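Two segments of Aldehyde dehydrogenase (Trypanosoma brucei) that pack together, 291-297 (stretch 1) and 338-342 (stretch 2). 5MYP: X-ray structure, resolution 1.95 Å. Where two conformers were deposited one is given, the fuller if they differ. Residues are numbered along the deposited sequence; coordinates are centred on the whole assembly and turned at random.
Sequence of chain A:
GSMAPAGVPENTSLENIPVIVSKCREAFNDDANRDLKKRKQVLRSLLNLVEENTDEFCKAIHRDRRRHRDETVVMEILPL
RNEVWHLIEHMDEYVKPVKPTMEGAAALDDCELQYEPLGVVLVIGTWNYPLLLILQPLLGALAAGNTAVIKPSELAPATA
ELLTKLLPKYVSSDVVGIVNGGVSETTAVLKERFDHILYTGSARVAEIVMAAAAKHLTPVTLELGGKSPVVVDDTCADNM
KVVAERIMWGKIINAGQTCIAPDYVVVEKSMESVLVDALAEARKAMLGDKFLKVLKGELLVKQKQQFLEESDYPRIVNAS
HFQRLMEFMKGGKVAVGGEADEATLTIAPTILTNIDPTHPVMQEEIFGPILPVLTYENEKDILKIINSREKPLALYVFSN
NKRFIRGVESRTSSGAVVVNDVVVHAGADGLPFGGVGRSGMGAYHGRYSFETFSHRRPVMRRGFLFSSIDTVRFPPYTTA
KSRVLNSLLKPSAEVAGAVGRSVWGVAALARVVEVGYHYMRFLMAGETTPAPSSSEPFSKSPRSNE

Stretch 1, residues 291-297: FLKVLKG
Stretch 2 (338-342) GEADE

Although two lysines and three acidic residues lie in these stretches, no hydrogen bond or salt bridge joins them: the contact is made by van der Waals packing alone, and its centre is the aliphatic part of a glutamate, Glu339, laid against the last turn of a helix. The whole contact is small, burying 247 Å² with both sides summed, and the touching residues are at least 43 positions apart in the chain.

Stretch 1 is the C-terminal end of a helix that begins earlier in the chain. Residues 291-296 hold helical angles, with phi between -57° and -67° and psi from -51° to -28°. The backbone bonds Leu295 N to Phe291 O (3.0 Å) and Lys296 N to Leu292 O (2.8 Å) keep the turn regular. At Gly297 the helix is left, with phi/psi of 93/17; its N makes two weak bonds, to Lys293 O at 3.0 Å and to Val294 O at 3.2 Å. A CB at these angles would be jammed against the carbonyl O of Lys296, so the backbone itself calls for glycine.

Stretch 2 starts with another positive-phi glycine, Gly338 (86/8), passes through Glu339 (-80/138), and is extended as a strand at Ala340 (-154/157) and Asp341 (-140/115) before turning at Glu342 (-68/-43). In register, Lys296 and Glu339 are nearest, their CA atoms 5.5 Å apart; from there stretch 2 runs past the end of Leu295 to Asp341.

Glu339 points its CA-to-CB bond toward the helix and has the largest covered area, 93 Å². Its chi1 is m (-50°), its chi2 lies between wells at 93° and its chi3 is -22°. This shape sets Glu339 CB 3.8 Å from Leu295 CG and Glu339 CG 3.8 Å from Lys296 CD, and brings Glu339 OE2 to 4.2 Å from Leu292 CD2. The last approach is a loose van der Waals contact between a carboxylate oxygen and a methyl; both carboxylate oxygens are hydrogen-bonded elsewhere in the structure, so the acid's polar needs are met without the helix.

Leu295 is the main helix partner, covered over 71 Å². Its CA-to-CB bond runs sideways, but chi1 t (-166°) and chi2 p (59°) bring its end nearer the other stretch. Leu295 CD1 then lies 4.0 Å from both Ala340 C and Asp341 CB. Ala340 offers its backbone here, since its own CB points away; Asp341, directed toward the helix with chi1 t (-179°) and chi2 73°, offers its methylene, while its carboxylate oxygens bond outside this contact.

Leu292 (m, t; -72°, 170°) also starts sideways and ends closer. Lys296, exposed and given in one of two deposited conformers, follows t, p, t, m (-171°, 50°, -164°, -56°); beyond CD its chain leads away, leaving Lys296 NZ 6.0 Å from Glu339 OE2, too far for a salt bridge. Phe291 (t, chi2 80°), Lys293 (m, t, t, t), Val294 (t) and Glu342 (t, t, chi3 0°) make no contact across the stretches.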

# COMPACT_ATOMS: atom_id res chain seq x y z
N PHE A 291 33.29 32.84 6.96
CA PHE A 291 31.94 32.58 7.48
C PHE A 291 32.00 32.12 8.94
O PHE A 291 31.32 32.68 9.80
CB PHE A 291 31.19 31.55 6.62
CG PHE A 291 29.86 31.13 7.20
CD1 PHE A 291 28.74 31.94 7.05
CD2 PHE A 291 29.74 29.94 7.90
CE1 PHE A 291 27.52 31.56 7.58
CE2 PHE A 291 28.52 29.55 8.44
CZ PHE A 291 27.41 30.37 8.28
N LEU A 292 32.83 31.11 9.21
CA LEU A 292 32.97 30.56 10.56
C LEU A 292 33.53 31.57 11.55
O LEU A 292 33.01 31.70 12.66
CB LEU A 292 33.83 29.28 10.55
CG LEU A 292 33.18 28.04 9.93
CD1 LEU A 292 34.20 26.93 9.75
CD2 LEU A 292 32.00 27.57 10.77
N LYS A 293 34.57 32.31 11.15
CA LYS A 293 35.15 33.36 12.00
C LYS A 293 34.13 34.43 12.41
O LYS A 293 34.10 34.84 13.57
CB LYS A 293 36.34 34.03 11.31
CG LYS A 293 37.62 33.21 11.35
CD LYS A 293 38.68 33.87 10.49
CE LYS A 293 40.08 33.42 10.87
NZ LYS A 293 41.08 34.01 9.94
N VAL A 294 33.31 34.87 11.45
CA VAL A 294 32.27 35.88 11.70
C VAL A 294 31.20 35.32 12.63
O VAL A 294 30.79 35.99 13.58
CB VAL A 294 31.64 36.42 10.39
CG1 VAL A 294 30.46 37.34 10.67
CG2 VAL A 294 32.69 37.17 9.57
N LEU A 295 30.76 34.10 12.36
CA LEU A 295 29.77 33.42 13.20
C LEU A 295 30.29 33.16 14.63
O LEU A 295 29.53 33.32 15.59
CB LEU A 295 29.33 32.10 12.55
CG LEU A 295 28.09 31.39 13.09
CD1 LEU A 295 26.88 32.29 13.00
CD2 LEU A 295 27.89 30.11 12.31
N LYS A 296 31.56 32.78 14.74
CA LYS A 296 32.22 32.59 16.04
C LYS A 296 32.39 33.89 16.83
O LYS A 296 32.44 33.87 18.06
CB LYS A 296 33.59 31.95 15.85
CG LYS A 296 34.22 31.53 17.16
CD LYS A 296 33.25 30.72 18.01
CE LYS A 296 33.72 30.62 19.45
NZ LYS A 296 35.09 30.06 19.56
N GLY A 297 32.50 35.02 16.12
CA GLY A 297 32.75 36.33 16.73
C GLY A 297 34.24 36.66 16.78
O GLY A 297 34.64 37.57 17.51
N GLY A 338 29.44 24.42 17.24
CA GLY A 338 28.57 25.03 18.25
C GLY A 338 28.30 26.51 18.05
O GLY A 338 27.66 27.14 18.89
N GLU A 339 28.74 27.07 16.92
CA GLU A 339 28.58 28.50 16.64
C GLU A 339 27.16 28.74 16.15
O GLU A 339 26.63 27.94 15.36
CB GLU A 339 29.57 28.99 15.58
CG GLU A 339 31.03 28.60 15.83
CD GLU A 339 31.45 27.31 15.16
OE1 GLU A 339 30.57 26.48 14.85
OE2 GLU A 339 32.66 27.11 14.93
N ALA A 340 26.54 29.82 16.62
CA ALA A 340 25.16 30.14 16.26
C ALA A 340 24.84 31.63 16.34
O ALA A 340 25.52 32.38 17.04
CB ALA A 340 24.20 29.35 17.13
N ASP A 341 23.80 32.03 15.60
CA ASP A 341 23.25 33.38 15.66
C ASP A 341 21.73 33.28 15.58
O ASP A 341 21.18 32.85 14.56
CB ASP A 341 23.77 34.25 14.51
CG ASP A 341 23.23 35.66 14.55
OD1 ASP A 341 23.66 36.44 15.43
OD2 ASP A 341 22.36 35.99 13.72
N GLU A 342 21.06 33.68 16.67
CA GLU A 342 19.61 33.54 16.80
C GLU A 342 18.82 34.43 15.84
O GLU A 342 17.85 33.97 15.24
CB GLU A 342 19.18 33.82 18.24
CG GLU A 342 17.70 33.58 18.51
CD GLU A 342 17.36 33.43 19.98
OE1 GLU A 342 18.26 33.52 20.84
OE2 GLU A 342 16.17 33.22 20.28